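Local coordinates for alpha-fucosidase (Bifidobacterium bifidum, PDB 2EAB), which probably releases alpha-1,2-linked L-fucose from glycans by hydrolysis, the chain described here being the catalytic part of a longer protein that is probably membrane-anchored, at residues 130-138 with 400-410; 416-424 with 482-490. All coordinates share one frame; numbering follows the deposited sequence.

Contact 1. Residues 130-138 with 400-410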
ATOM      1  N   ALA A 130      12.632  10.973 -19.302  1.00  6.39           N
ATOM      2  CA  ALA A 130      12.880  10.512 -17.936  1.00  6.25           C
ATOM      3  C   ALA A 130      13.085  11.650 -16.933  1.00  5.96           C
ATOM      4  O   ALA A 130      12.848  11.461 -15.739  1.00  5.95           O
ATOM      5  CB  ALA A 130      14.056   9.550 -17.901  1.00  6.81           C
ATOM      6  N   ALA A 131      13.536  12.810 -17.415  1.00  5.89           N
ATOM      7  CA  ALA A 131      13.681  13.999 -16.574  1.00  5.98           C
ATOM      8  C   ALA A 131      12.329  14.601 -16.210  1.00  5.90           C
ATOM      9  O   ALA A 131      12.177  15.186 -15.139  1.00  5.99           O
ATOM     10  CB  ALA A 131      14.553  15.035 -17.261  1.00  6.08           C
ATOM     11  N   GLU A 132      11.361  14.483 -17.115  1.00  5.68           N
ATOM     12  CA  GLU A 132       9.987  14.912 -16.829  1.00  5.63           C
ATOM     13  C   GLU A 132       9.293  13.948 -15.881  1.00  5.48           C
ATOM     14  O   GLU A 132       8.535  14.361 -15.003  1.00  5.84           O
ATOM     15  CB  GLU A 132       9.163  15.007 -18.106  1.00  5.83           C
ATOM     16  CG  GLU A 132       9.452  16.202 -18.990  1.00  6.39           C
ATOM     17  CD  GLU A 132       8.454  16.324 -20.121  1.00  6.65           C
ATOM     18  OE1 GLU A 132       7.767  15.326 -20.432  1.00  7.03           O
ATOM     19  OE2 GLU A 132       8.344  17.427 -20.694  1.00  7.92           O
ATOM     20  N   GLN A 133       9.525  12.655 -16.074  1.00  5.55           N
ATOM     21  CA  GLN A 133       8.920  11.667 -15.201  1.00  5.77           C
ATOM     22  C   GLN A 133       9.434  11.860 -13.780  1.00  5.62           C
ATOM     23  O   GLN A 133       8.654  11.947 -12.833  1.00  5.81           O
ATOM     24  CB  GLN A 133       9.234  10.261 -15.686  1.00  5.70           C
ATOM     25  CG  GLN A 133       8.520   9.197 -14.867  1.00  5.92           C
ATOM     26  CD  GLN A 133       8.578   7.815 -15.484  1.00  5.84           C
ATOM     27  OE1 GLN A 133       9.086   7.621 -16.597  1.00  6.33           O
ATOM     28  NE2 GLN A 133       8.036   6.841 -14.761  1.00  5.93           N
ATOM     29  N   GLY A 134      10.754  11.936 -13.641  1.00  5.57           N
ATOM     30  CA  GLY A 134      11.373  12.085 -12.338  1.00  5.41           C
ATOM     31  C   GLY A 134      11.218  10.847 -11.483  1.00  5.75           C
ATOM     32  O   GLY A 134      10.904   9.766 -11.976  1.00  6.18           O
ATOM     33  N   ASN A 135      11.485  11.017 -10.194  1.00  5.46           N
ATOM     34  CA  ASN A 135      11.451   9.937  -9.221  1.00  5.93           C
ATOM     35  C   ASN A 135      11.557  10.500  -7.814  1.00  5.78           C
ATOM     36  O   ASN A 135      11.790  11.697  -7.634  1.00  6.11           O
ATOM     37  CB  ASN A 135      12.522   8.861  -9.508  1.00  5.99           C
ATOM     38  CG  ASN A 135      13.969   9.363  -9.377  1.00  6.55           C
ATOM     39  OD1 ASN A 135      14.260  10.560  -9.285  1.00  7.87           O
ATOM     40  ND2 ASN A 135      14.888   8.412  -9.379  1.00  5.21           N
ATOM     41  N   TYR A 136      11.341   9.635  -6.831  1.00  5.63           N
ATOM     42  CA  TYR A 136      11.514   9.969  -5.429  1.00  6.02           C
ATOM     43  C   TYR A 136      12.991   9.918  -5.068  1.00  5.96           C
ATOM     44  O   TYR A 136      13.682   8.972  -5.445  1.00  6.17           O
ATOM     45  CB  TYR A 136      10.774   8.939  -4.593  1.00  6.05           C
ATOM     46  CG  TYR A 136      10.751   9.205  -3.104  1.00  6.20           C
ATOM     47  CD1 TYR A 136      10.257  10.402  -2.600  1.00  6.07           C
ATOM     48  CD2 TYR A 136      11.177   8.237  -2.197  1.00  6.39           C
ATOM     49  CE1 TYR A 136      10.197  10.635  -1.232  1.00  6.39           C
ATOM     50  CE2 TYR A 136      11.131   8.461  -0.822  1.00  6.81           C
ATOM     51  CZ  TYR A 136      10.634   9.661  -0.351  1.00  6.73           C
ATOM     52  OH  TYR A 136      10.554   9.894   1.002  1.00  6.59           O
ATOM     53  N   LEU A 137      13.454  10.921  -4.325  1.00  6.11           N
ATOM     54  CA  LEU A 137      14.857  11.025  -3.916  1.00  6.39           C
ATOM     55  C   LEU A 137      15.062  10.754  -2.440  1.00  6.29           C
ATOM     56  O   LEU A 137      14.331  11.294  -1.605  1.00  7.00           O
ATOM     57  CB  LEU A 137      15.372  12.448  -4.142  1.00  6.79           C
ATOM     58  CG  LEU A 137      15.421  13.054  -5.538  1.00  8.06           C
ATOM     59  CD1 LEU A 137      15.909  14.485  -5.485  1.00  8.34           C
ATOM     60  CD2 LEU A 137      16.280  12.244  -6.452  1.00 11.35           C
ATOM     61  N   ASN A 138      16.097   9.981  -2.108  1.00  6.28           N
ATOM     62  CA  ASN A 138      16.662  10.069  -0.768  1.00  6.58           C
ATOM     63  C   ASN A 138      17.077  11.521  -0.549  1.00  6.57           C
ATOM     64  O   ASN A 138      17.750  12.108  -1.399  1.00  7.19           O
ATOM     65  CB  ASN A 138      17.874   9.156  -0.605  1.00  6.65           C
ATOM     66  CG  ASN A 138      18.686   9.495   0.630  1.00  6.54           C
ATOM     67  OD1 ASN A 138      18.234   9.303   1.766  1.00  8.68           O
ATOM     68  ND2 ASN A 138      19.876  10.033   0.422  1.00  6.07           N
ATOM     69  N   ILE A 400       8.147   5.741   2.647  1.00  6.01           N
ATOM     70  CA  ILE A 400       8.848   7.016   2.523  1.00  6.31           C
ATOM     71  C   ILE A 400      10.370   6.855   2.647  1.00  6.21           C
ATOM     72  O   ILE A 400      11.090   7.856   2.631  1.00  6.56           O
ATOM     73  CB  ILE A 400       8.386   8.081   3.579  1.00  6.47           C
ATOM     74  CG1 ILE A 400       8.576   7.578   5.020  1.00  6.67           C
ATOM     75  CG2 ILE A 400       6.973   8.566   3.295  1.00  7.15           C
ATOM     76  CD1 ILE A 400       8.399   8.656   6.071  1.00  7.23           C
ATOM     77  N   TRP A 401      10.858   5.618   2.765  1.00  6.18           N
ATOM     78  CA  TRP A 401      12.253   5.371   3.156  1.00  6.38           C
ATOM     79  C   TRP A 401      13.113   4.954   1.974  1.00  6.36           C
ATOM     80  O   TRP A 401      12.807   3.976   1.307  1.00  6.49           O
ATOM     81  CB  TRP A 401      12.317   4.311   4.269  1.00  6.66           C
ATOM     82  CG  TRP A 401      11.546   4.724   5.486  1.00  6.27           C
ATOM     83  CD1 TRP A 401      11.962   5.590   6.450  1.00  6.24           C
ATOM     84  CD2 TRP A 401      10.218   4.321   5.851  1.00  5.86           C
ATOM     85  NE1 TRP A 401      10.986   5.746   7.408  1.00  6.64           N
ATOM     86  CE2 TRP A 401       9.899   4.987   7.059  1.00  5.98           C
ATOM     87  CE3 TRP A 401       9.265   3.469   5.275  1.00  6.53           C
ATOM     88  CZ2 TRP A 401       8.675   4.812   7.712  1.00  6.54           C
ATOM     89  CZ3 TRP A 401       8.048   3.301   5.922  1.00  6.61           C
ATOM     90  CH2 TRP A 401       7.762   3.975   7.126  1.00  6.78           C
ATOM     91  N   SER A 402      14.198   5.684   1.729  1.00  6.39           N
ATOM     92  CA  SER A 402      15.115   5.354   0.638  1.00  6.44           C
ATOM     93  C   SER A 402      16.501   5.898   0.932  1.00  6.76           C
ATOM     94  O   SER A 402      16.646   6.859   1.677  1.00  6.63           O
ATOM     95  CB  SER A 402      14.620   5.926  -0.683  1.00  6.62           C
ATOM     96  OG  SER A 402      14.735   7.334  -0.668  1.00  6.54           O
ATOM     97  N   VAL A 403      17.498   5.274   0.314  1.00  6.60           N
ATOM     98  CA  VAL A 403      18.886   5.718   0.413  1.00  6.91           C
ATOM     99  C   VAL A 403      19.439   6.172  -0.942  1.00  6.87           C
ATOM    100  O   VAL A 403      20.415   6.917  -0.997  1.00  7.12           O
ATOM    101  CB  VAL A 403      19.793   4.610   1.025  1.00  7.14           C
ATOM    102  CG1 VAL A 403      20.046   3.483   0.034  1.00  8.12           C
ATOM    103  CG2 VAL A 403      21.107   5.194   1.535  1.00  7.60           C
ATOM    104  N   THR A 404      18.806   5.725  -2.018  1.00  6.92           N
ATOM    105  CA  THR A 404      19.258   6.018  -3.374  1.00  6.94           C
ATOM    106  C   THR A 404      18.641   7.316  -3.889  1.00  6.75           C
ATOM    107  O   THR A 404      17.526   7.681  -3.502  1.00  6.56           O
ATOM    108  CB  THR A 404      18.894   4.867  -4.319  1.00  7.16           C
ATOM    109  OG1 THR A 404      17.494   4.592  -4.202  1.00  7.02           O
ATOM    110  CG2 THR A 404      19.677   3.606  -3.961  1.00  8.21           C
ATOM    111  N   ALA A 405      19.372   8.016  -4.755  1.00  6.57           N
ATOM    112  CA  ALA A 405      18.854   9.226  -5.393  1.00  6.74           C
ATOM    113  C   ALA A 405      19.522   9.472  -6.730  1.00  6.68           C
ATOM    114  O   ALA A 405      20.697   9.159  -6.919  1.00  7.15           O
ATOM    115  CB  ALA A 405      19.039  10.442  -4.488  1.00  7.34           C
ATOM    116  N   GLY A 406      18.756  10.040  -7.653  1.00  6.85           N
ATOM    117  CA  GLY A 406      19.280  10.557  -8.913  1.00  6.77           C
ATOM    118  C   GLY A 406      18.178  11.385  -9.542  1.00  6.65           C
ATOM    119  O   GLY A 406      17.043  11.377  -9.054  1.00  6.60           O
ATOM    120  N   ASP A 407      18.488  12.094 -10.622  1.00  6.28           N
ATOM    121  CA  ASP A 407      17.522  13.035 -11.195  1.00  6.43           C
ATOM    122  C   ASP A 407      16.383  12.376 -11.962  1.00  6.31           C
ATOM    123  O   ASP A 407      15.240  12.831 -11.886  1.00  6.76           O
ATOM    124  CB  ASP A 407      18.217  14.019 -12.142  1.00  6.26           C
ATOM    125  CG  ASP A 407      18.870  15.184 -11.428  1.00  6.04           C
ATOM    126  OD1 ASP A 407      18.956  15.192 -10.177  1.00  6.02           O
ATOM    127  OD2 ASP A 407      19.333  16.094 -12.153  1.00  6.35           O
ATOM    128  N   ASN A 408      16.691  11.333 -12.723  1.00  6.39           N
ATOM    129  CA  ASN A 408      15.764  10.840 -13.736  1.00  6.66           C
ATOM    130  C   ASN A 408      15.108   9.515 -13.377  1.00  6.56           C
ATOM    131  O   ASN A 408      15.667   8.717 -12.613  1.00  6.78           O
ATOM    132  CB  ASN A 408      16.480  10.699 -15.084  1.00  7.14           C
ATOM    133  CG  ASN A 408      16.878  12.038 -15.700  1.00  7.98           C
ATOM    134  OD1 ASN A 408      16.536  13.104 -15.201  1.00  7.33           O
ATOM    135  ND2 ASN A 408      17.570  11.975 -16.831  1.00 12.32           N
ATOM    136  N   ALA A 409      13.932   9.281 -13.957  1.00  6.62           N
ATOM    137  CA  ALA A 409      13.247   8.004 -13.835  1.00  6.71           C
ATOM    138  C   ALA A 409      14.113   6.863 -14.347  1.00  7.32           C
ATOM    139  O   ALA A 409      14.981   7.061 -15.215  1.00  7.29           O
ATOM    140  CB  ALA A 409      11.945   8.041 -14.597  1.00  7.00           C
ATOM    141  N   HIS A 410      13.863   5.669 -13.809  1.00  7.95           N
ATOM    142  CA  HIS A 410      14.562   4.451 -14.214  1.00  9.30           C
ATOM    143  C   HIS A 410      16.082   4.667 -14.133  1.00  9.28           C
ATOM    144  O   HIS A 410      16.840   4.211 -15.000  1.00 10.29           O
ATOM    145  CB  HIS A 410      14.118   4.008 -15.625  1.00 10.04           C
ATOM    146  CG  HIS A 410      12.630   4.059 -15.855  1.00 12.51           C
ATOM    147  ND1 HIS A 410      11.759   3.122 -15.346  1.00 14.38           N
ATOM    148  CD2 HIS A 410      11.868   4.930 -16.560  1.00 13.27           C
ATOM    149  CE1 HIS A 410      10.525   3.417 -15.716  1.00 14.38           C
ATOM    150  NE2 HIS A 410      10.564   4.510 -16.455  1.00 15.01           N
TER
HETATM  151  O   HOH W   1      15.470   6.023 -10.611  1.00  8.09           O
HETATM  152  O   HOH W   2      17.658   8.426 -10.584  1.00  9.44           O
HETATM  153  O   HOH W   3      15.990   8.679  -6.875  1.00  6.72           O
HETATM  154  O   HOH W   4      14.721   7.303  -3.428  1.00  6.81           O
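Ala130 O receives the backbone N-H of Ala409 at 3.0 Å in a nearly straight bond, 173° at the hydrogen. Gly134 N donates to the same oxygen from the opposite face of its carbonyl plane, so a single acceptor serves both helix 130-133 and the loop opposite. Gln133 illustrates how a polar chain can pack along a methyl group. Its CG stands anti to the backbone N (chi1 -175°) and the chain runs on extended, which draws its whole length past Ala409. CB lies 3.7 Å from Ala409 CB, CG 3.6 Å from that methyl, and CD 3.5 Å from it; OE1 keeps to the same methyl, while NE2 at the tip is hydrogen-bonded to Glu486. Further along, the Tyr136 ring is pinned by its hydroxyl, OH donating to Ile400 O at 2.7 Å, the acceptor sitting at the edge of the ring and in its plane. The Tyr136 carbonyl oxygen takes hydrogens from two waters; one accepts from Gly406 N, the other also donates to Thr404 O. Direct pairing resumes where Asn138 N donates to Thr404 O at 3.0 Å. Around this buried seam between the family 65-type N-terminal region and the catalytic one, with Ile400 beside the calcium site, strand 69-76 lies against the side chains of Tyr136, Asn138 and Val403, helix 42-50 meets Val403 and Thr404, and helix 365-386 packs on Trp401.

Contact 2. Residues 416-424 with 482-490; sequences GSDFHMNVN and MAHTENTAY. With EDO (1,2-ethanediol), chain D.
Thr485 O is approached by three groups: Met421 N donates to it at 2.8 Å with an angle of 165° at the hydrogen, His420 CA brings a C-H contact, and Asn487 ND2 adds a weak bond from its own segment. Two residues along, Phe419 and Asn487 form an antiparallel hydrogen-bonded pair in which Asn487 N reaches Phe419 O at 2.9 Å. Next to it, His420 and Glu486 make a non-hydrogen-bonded pair whose side chains run side by side, His420 NE2 lying 3.8 Å from Glu486 CG. On that same face Asp418 OD2 comes within 4.5 Å of Glu486 OE2; a water donates to both oxygens and is likely to ease their repulsion, while Glu486 OE1 is held by Gln133. Met421 reaches the facing segment through its last bend: chi3 of 75° swings CE to 4.1 Å from Ala483 CB. At the far end Asn422 CB rests 3.4 Å from Thr485 OG1, and a water links that hydroxyl to Asn422 ND2. Asn422 OD1 is bonded to Tyr578 and Thr485 OG1 to Ser504. An ethanediol, probably from the crystallisation liquor, lies beside the Asn422 amide, its C2 3.4 Å from Asn422 ND2. With an alanine here instead of Asn422, the Tyr578 hydroxyl would probably lose this mate and the water its amide donor. Such a minimal two-stranded antiparallel ribbon, leading through Val423 as N-cap into helix 424-428, fits the loops that join helices in an (alpha/alpha)6 barrel, the fold expected of a family 95 catalytic domain.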
ATOM      1  N   GLY A 416      12.029   4.054  -9.600  1.00  6.30           N
ATOM      2  CA  GLY A 416      11.885   5.414  -9.093  1.00  6.18           C
ATOM      3  C   GLY A 416      11.300   5.554  -7.700  1.00  5.73           C
ATOM      4  O   GLY A 416      10.976   6.660  -7.283  1.00  5.66           O
ATOM      5  N   SER A 417      11.170   4.437  -6.980  1.00  5.55           N
ATOM      6  CA  SER A 417      10.427   4.384  -5.708  1.00  5.73           C
ATOM      7  C   SER A 417       9.093   5.122  -5.857  1.00  5.29           C
ATOM      8  O   SER A 417       8.691   5.916  -5.004  1.00  5.77           O
ATOM      9  CB  SER A 417      11.263   4.935  -4.548  1.00  5.91           C
ATOM     10  OG  SER A 417      10.612   4.695  -3.308  1.00  6.33           O
ATOM     11  N   ASP A 418       8.418   4.838  -6.964  1.00  5.47           N
ATOM     12  CA  ASP A 418       7.292   5.641  -7.418  1.00  5.30           C
ATOM     13  C   ASP A 418       5.936   5.136  -6.906  1.00  5.34           C
ATOM     14  O   ASP A 418       5.861   4.366  -5.940  1.00  5.56           O
ATOM     15  CB  ASP A 418       7.331   5.794  -8.959  1.00  5.76           C
ATOM     16  CG  ASP A 418       7.022   4.499  -9.708  1.00  5.62           C
ATOM     17  OD1 ASP A 418       6.668   3.505  -9.050  1.00  5.84           O
ATOM     18  OD2 ASP A 418       7.113   4.482 -10.957  1.00  5.76           O
ATOM     19  N   PHE A 419       4.871   5.608  -7.543  1.00  5.17           N
ATOM     20  CA  PHE A 419       3.521   5.109  -7.307  1.00  5.32           C
ATOM     21  C   PHE A 419       3.206   4.157  -8.457  1.00  5.53           C
ATOM     22  O   PHE A 419       2.927   4.588  -9.579  1.00  5.61           O
ATOM     23  CB  PHE A 419       2.537   6.278  -7.191  1.00  5.97           C
ATOM     24  CG  PHE A 419       2.938   7.267  -6.134  1.00  5.99           C
ATOM     25  CD1 PHE A 419       3.503   8.488  -6.486  1.00  6.31           C
ATOM     26  CD2 PHE A 419       2.812   6.948  -4.779  1.00  6.39           C
ATOM     27  CE1 PHE A 419       3.907   9.393  -5.510  1.00  7.63           C
ATOM     28  CE2 PHE A 419       3.212   7.854  -3.796  1.00  7.72           C
ATOM     29  CZ  PHE A 419       3.763   9.079  -4.166  1.00  7.91           C
ATOM     30  N   HIS A 420       3.306   2.855  -8.181  1.00  5.68           N
ATOM     31  CA  HIS A 420       3.150   1.819  -9.202  1.00  5.56           C
ATOM     32  C   HIS A 420       1.750   1.258  -9.063  1.00  5.31           C
ATOM     33  O   HIS A 420       1.474   0.472  -8.148  1.00  5.51           O
ATOM     34  CB  HIS A 420       4.192   0.703  -9.039  1.00  6.11           C
ATOM     35  CG  HIS A 420       5.176   0.628 -10.162  1.00  5.88           C
ATOM     36  ND1 HIS A 420       5.197  -0.385 -11.099  1.00  7.67           N
ATOM     37  CD2 HIS A 420       6.180   1.467 -10.498  1.00  4.52           C
ATOM     38  CE1 HIS A 420       6.179  -0.164 -11.955  1.00  5.16           C
ATOM     39  NE2 HIS A 420       6.787   0.958 -11.617  1.00  8.46           N
ATOM     40  N   MET A 421       0.865   1.666  -9.963  1.00  5.44           N
ATOM     41  CA  MET A 421      -0.570   1.568  -9.724  1.00  5.88           C
ATOM     42  C   MET A 421      -1.235   0.394 -10.441  1.00  5.92           C
ATOM     43  O   MET A 421      -2.431   0.429 -10.721  1.00  6.03           O
ATOM     44  CB  MET A 421      -1.232   2.908 -10.072  1.00  6.18           C
ATOM     45  CG  MET A 421      -2.520   3.199  -9.319  1.00  6.94           C
ATOM     46  SD  MET A 421      -3.025   4.914  -9.491  1.00  6.66           S
ATOM     47  CE  MET A 421      -3.650   4.908 -11.171  1.00  7.02           C
ATOM     48  N   ASN A 422      -0.474  -0.664 -10.702  1.00  6.04           N
ATOM     49  CA  ASN A 422      -1.051  -1.879 -11.275  1.00  6.29           C
ATOM     50  C   ASN A 422      -0.727  -3.116 -10.433  1.00  6.14           C
ATOM     51  O   ASN A 422      -0.455  -4.192 -10.964  1.00  6.24           O
ATOM     52  CB  ASN A 422      -0.646  -2.054 -12.748  1.00  6.85           C
ATOM     53  CG  ASN A 422      -1.699  -2.799 -13.569  1.00  6.58           C
ATOM     54  OD1 ASN A 422      -2.848  -2.955 -13.154  1.00  6.25           O
ATOM     55  ND2 ASN A 422      -1.304  -3.257 -14.750  1.00  7.12           N
ATOM     56  N   VAL A 423      -0.731  -2.897  -9.114  1.00  6.05           N
ATOM     57  CA  VAL A 423      -0.772  -3.891  -8.021  1.00  6.20           C
ATOM     58  C   VAL A 423      -0.106  -3.334  -6.765  1.00  5.97           C
ATOM     59  O   VAL A 423      -0.554  -3.615  -5.653  1.00  5.75           O
ATOM     60  CB  VAL A 423      -0.202  -5.312  -8.361  1.00  6.48           C
ATOM     61  CG1 VAL A 423       1.312  -5.290  -8.580  1.00  7.05           C
ATOM     62  CG2 VAL A 423      -0.566  -6.318  -7.259  1.00  7.12           C
ATOM     63  N   ASN A 424       0.957  -2.555  -6.940  1.00  5.57           N
ATOM     64  CA  ASN A 424       1.815  -2.213  -5.808  1.00  5.61           C
ATOM     65  C   ASN A 424       1.182  -1.194  -4.874  1.00  5.43           C
ATOM     66  O   ASN A 424       1.088  -1.428  -3.669  1.00  5.37           O
ATOM     67  CB  ASN A 424       3.179  -1.716  -6.280  1.00  6.11           C
ATOM     68  CG  ASN A 424       3.859  -2.684  -7.224  1.00  6.29           C
ATOM     69  OD1 ASN A 424       4.618  -3.567  -6.800  1.00  9.35           O
ATOM     70  ND2 ASN A 424       3.574  -2.551  -8.498  1.00  6.03           N
ATOM     71  N   MET A 482      -7.877   9.325 -17.091  1.00  5.84           N
ATOM     72  CA  MET A 482      -7.147   8.124 -17.431  1.00  5.96           C
ATOM     73  C   MET A 482      -5.743   8.218 -16.846  1.00  5.86           C
ATOM     74  O   MET A 482      -5.104   9.266 -16.916  1.00  6.00           O
ATOM     75  CB  MET A 482      -7.084   7.983 -18.955  1.00  6.14           C
ATOM     76  CG  MET A 482      -6.374   6.733 -19.438  1.00  6.84           C
ATOM     77  SD  MET A 482      -6.155   6.734 -21.226  1.00  6.59           S
ATOM     78  CE  MET A 482      -7.230   5.390 -21.744  1.00  6.95           C
ATOM     79  N   ALA A 483      -5.283   7.117 -16.255  1.00  5.61           N
ATOM     80  CA  ALA A 483      -3.911   6.993 -15.776  1.00  5.49           C
ATOM     81  C   ALA A 483      -3.504   5.536 -15.906  1.00  5.59           C
ATOM     82  O   ALA A 483      -4.351   4.656 -16.096  1.00  5.93           O
ATOM     83  CB  ALA A 483      -3.771   7.480 -14.344  1.00  5.46           C
ATOM     84  N   HIS A 484      -2.205   5.284 -15.780  1.00  5.08           N
ATOM     85  CA  HIS A 484      -1.651   3.986 -16.104  1.00  5.39           C
ATOM     86  C   HIS A 484      -0.837   3.415 -14.931  1.00  5.68           C
ATOM     87  O   HIS A 484      -1.233   3.593 -13.780  1.00  5.95           O
ATOM     88  CB  HIS A 484      -0.912   4.114 -17.434  1.00  5.43           C
ATOM     89  CG  HIS A 484      -1.841   4.314 -18.587  1.00  5.61           C
ATOM     90  ND1 HIS A 484      -2.303   5.545 -19.012  1.00  7.37           N
ATOM     91  CD2 HIS A 484      -2.443   3.396 -19.372  1.00  4.36           C
ATOM     92  CE1 HIS A 484      -3.133   5.368 -20.029  1.00  4.09           C
ATOM     93  NE2 HIS A 484      -3.228   4.072 -20.267  1.00  6.90           N
ATOM     94  N   THR A 485       0.246   2.686 -15.204  1.00  5.40           N
ATOM     95  CA  THR A 485       1.004   2.028 -14.137  1.00  5.88           C
ATOM     96  C   THR A 485       1.927   2.993 -13.392  1.00  5.59           C
ATOM     97  O   THR A 485       1.804   3.184 -12.182  1.00  5.59           O
ATOM     98  CB  THR A 485       1.813   0.815 -14.660  1.00  6.14           C
ATOM     99  OG1 THR A 485       0.911  -0.210 -15.097  1.00  6.81           O
ATOM    100  CG2 THR A 485       2.702   0.247 -13.569  1.00  6.41           C
ATOM    101  N   GLU A 486       2.873   3.578 -14.118  1.00  5.37           N
ATOM    102  CA  GLU A 486       3.888   4.414 -13.495  1.00  5.51           C
ATOM    103  C   GLU A 486       3.344   5.811 -13.265  1.00  5.62           C
ATOM    104  O   GLU A 486       3.055   6.533 -14.216  1.00  5.59           O
ATOM    105  CB  GLU A 486       5.141   4.486 -14.361  1.00  6.01           C
ATOM    106  CG  GLU A 486       5.795   3.149 -14.616  1.00  6.38           C
ATOM    107  CD  GLU A 486       7.160   3.306 -15.234  1.00  7.21           C
ATOM    108  OE1 GLU A 486       7.353   4.243 -16.043  1.00  7.09           O
ATOM    109  OE2 GLU A 486       8.051   2.488 -14.914  1.00  8.06           O
ATOM    110  N   ASN A 487       3.214   6.171 -11.991  1.00  5.33           N
ATOM    111  CA  ASN A 487       2.700   7.461 -11.569  1.00  5.30           C
ATOM    112  C   ASN A 487       3.695   8.158 -10.654  1.00  5.15           C
ATOM    113  O   ASN A 487       4.653   7.543 -10.171  1.00  5.62           O
ATOM    114  CB  ASN A 487       1.327   7.280 -10.921  1.00  5.67           C
ATOM    115  CG  ASN A 487       0.231   7.128 -11.951  1.00  5.49           C
ATOM    116  OD1 ASN A 487      -0.323   8.120 -12.423  1.00  6.45           O
ATOM    117  ND2 ASN A 487      -0.063   5.892 -12.337  1.00  6.11           N
ATOM    118  N   THR A 488       3.490   9.456 -10.452  1.00  5.13           N
ATOM    119  CA  THR A 488       4.465  10.270  -9.732  1.00  5.39           C
ATOM    120  C   THR A 488       3.747  11.276  -8.834  1.00  5.41           C
ATOM    121  O   THR A 488       2.528  11.222  -8.670  1.00  5.48           O
ATOM    122  CB  THR A 488       5.382  11.048 -10.701  1.00  5.53           C
ATOM    123  OG1 THR A 488       4.614  12.075 -11.335  1.00  5.14           O
ATOM    124  CG2 THR A 488       6.023  10.135 -11.741  1.00  5.84           C
ATOM    125  N   ALA A 489       4.507  12.213  -8.278  1.00  5.36           N
ATOM    126  CA  ALA A 489       3.948  13.322  -7.512  1.00  5.62           C
ATOM    127  C   ALA A 489       3.314  14.405  -8.398  1.00  5.57           C
ATOM    128  O   ALA A 489       2.694  15.337  -7.877  1.00  5.81           O
ATOM    129  CB  ALA A 489       5.025  13.932  -6.623  1.00  6.22           C
ATOM    130  N   TYR A 490       3.465  14.294  -9.719  1.00  5.39           N
ATOM    131  CA  TYR A 490       3.188  15.410 -10.629  1.00  5.37           C
ATOM    132  C   TYR A 490       2.229  15.099 -11.779  1.00  5.70           C
ATOM    133  O   TYR A 490       2.349  15.665 -12.877  1.00  5.49           O
ATOM    134  CB  TYR A 490       4.500  15.963 -11.193  1.00  5.45           C
ATOM    135  CG  TYR A 490       5.487  16.426 -10.151  1.00  5.18           C
ATOM    136  CD1 TYR A 490       5.207  17.528  -9.350  1.00  5.75           C
ATOM    137  CD2 TYR A 490       6.710  15.781  -9.983  1.00  6.16           C
ATOM    138  CE1 TYR A 490       6.110  17.970  -8.403  1.00  5.71           C
ATOM    139  CE2 TYR A 490       7.623  16.211  -9.026  1.00  5.65           C
ATOM    140  CZ  TYR A 490       7.316  17.314  -8.244  1.00  5.88           C
ATOM    141  OH  TYR A 490       8.202  17.768  -7.291  1.00  6.11           O
TER
HETATM  142  C1  EDO D4804      -1.996  -7.279 -12.039  1.00 29.74           C
HETATM  143  O1  EDO D4804      -1.141  -8.510 -12.253  1.00 30.59           O
HETATM  144  C2  EDO D4804      -1.508  -6.241 -13.125  1.00 30.60           C
HETATM  145  O2  EDO D4804      -0.123  -5.789 -12.764  1.00 27.98           O
HETATM  146  O   HOH W   5       6.994   6.868 -12.063  1.00  5.90           O
HETATM  147  O   HOH W   6       9.294   3.304 -12.457  1.00  7.76           O
HETATM  148  O   HOH W   7       1.177  -2.749 -16.254  1.00  9.43           O

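Overall arrangement
From the N terminus, the chain passes through the first strands of the family 65-like N-terminal region before reaching 130-138, which contact 1 joins to 400-410 across 261 intervening residues rich in strand. This long closure ties that region to the catalytic one, and at Ile400 it comes within about 4 Å, side chain to ion, of the bound calcium. Contact 2 opens only after it has closed, bringing 416-424 to 482-490 over 57 residues that include helices but no strand. The two are therefore in series, neither nested nor crossed. In space they abut, with centres about 13 Å apart, and Tyr136 N probably bonds to Gly416 O, 3.0 Å away.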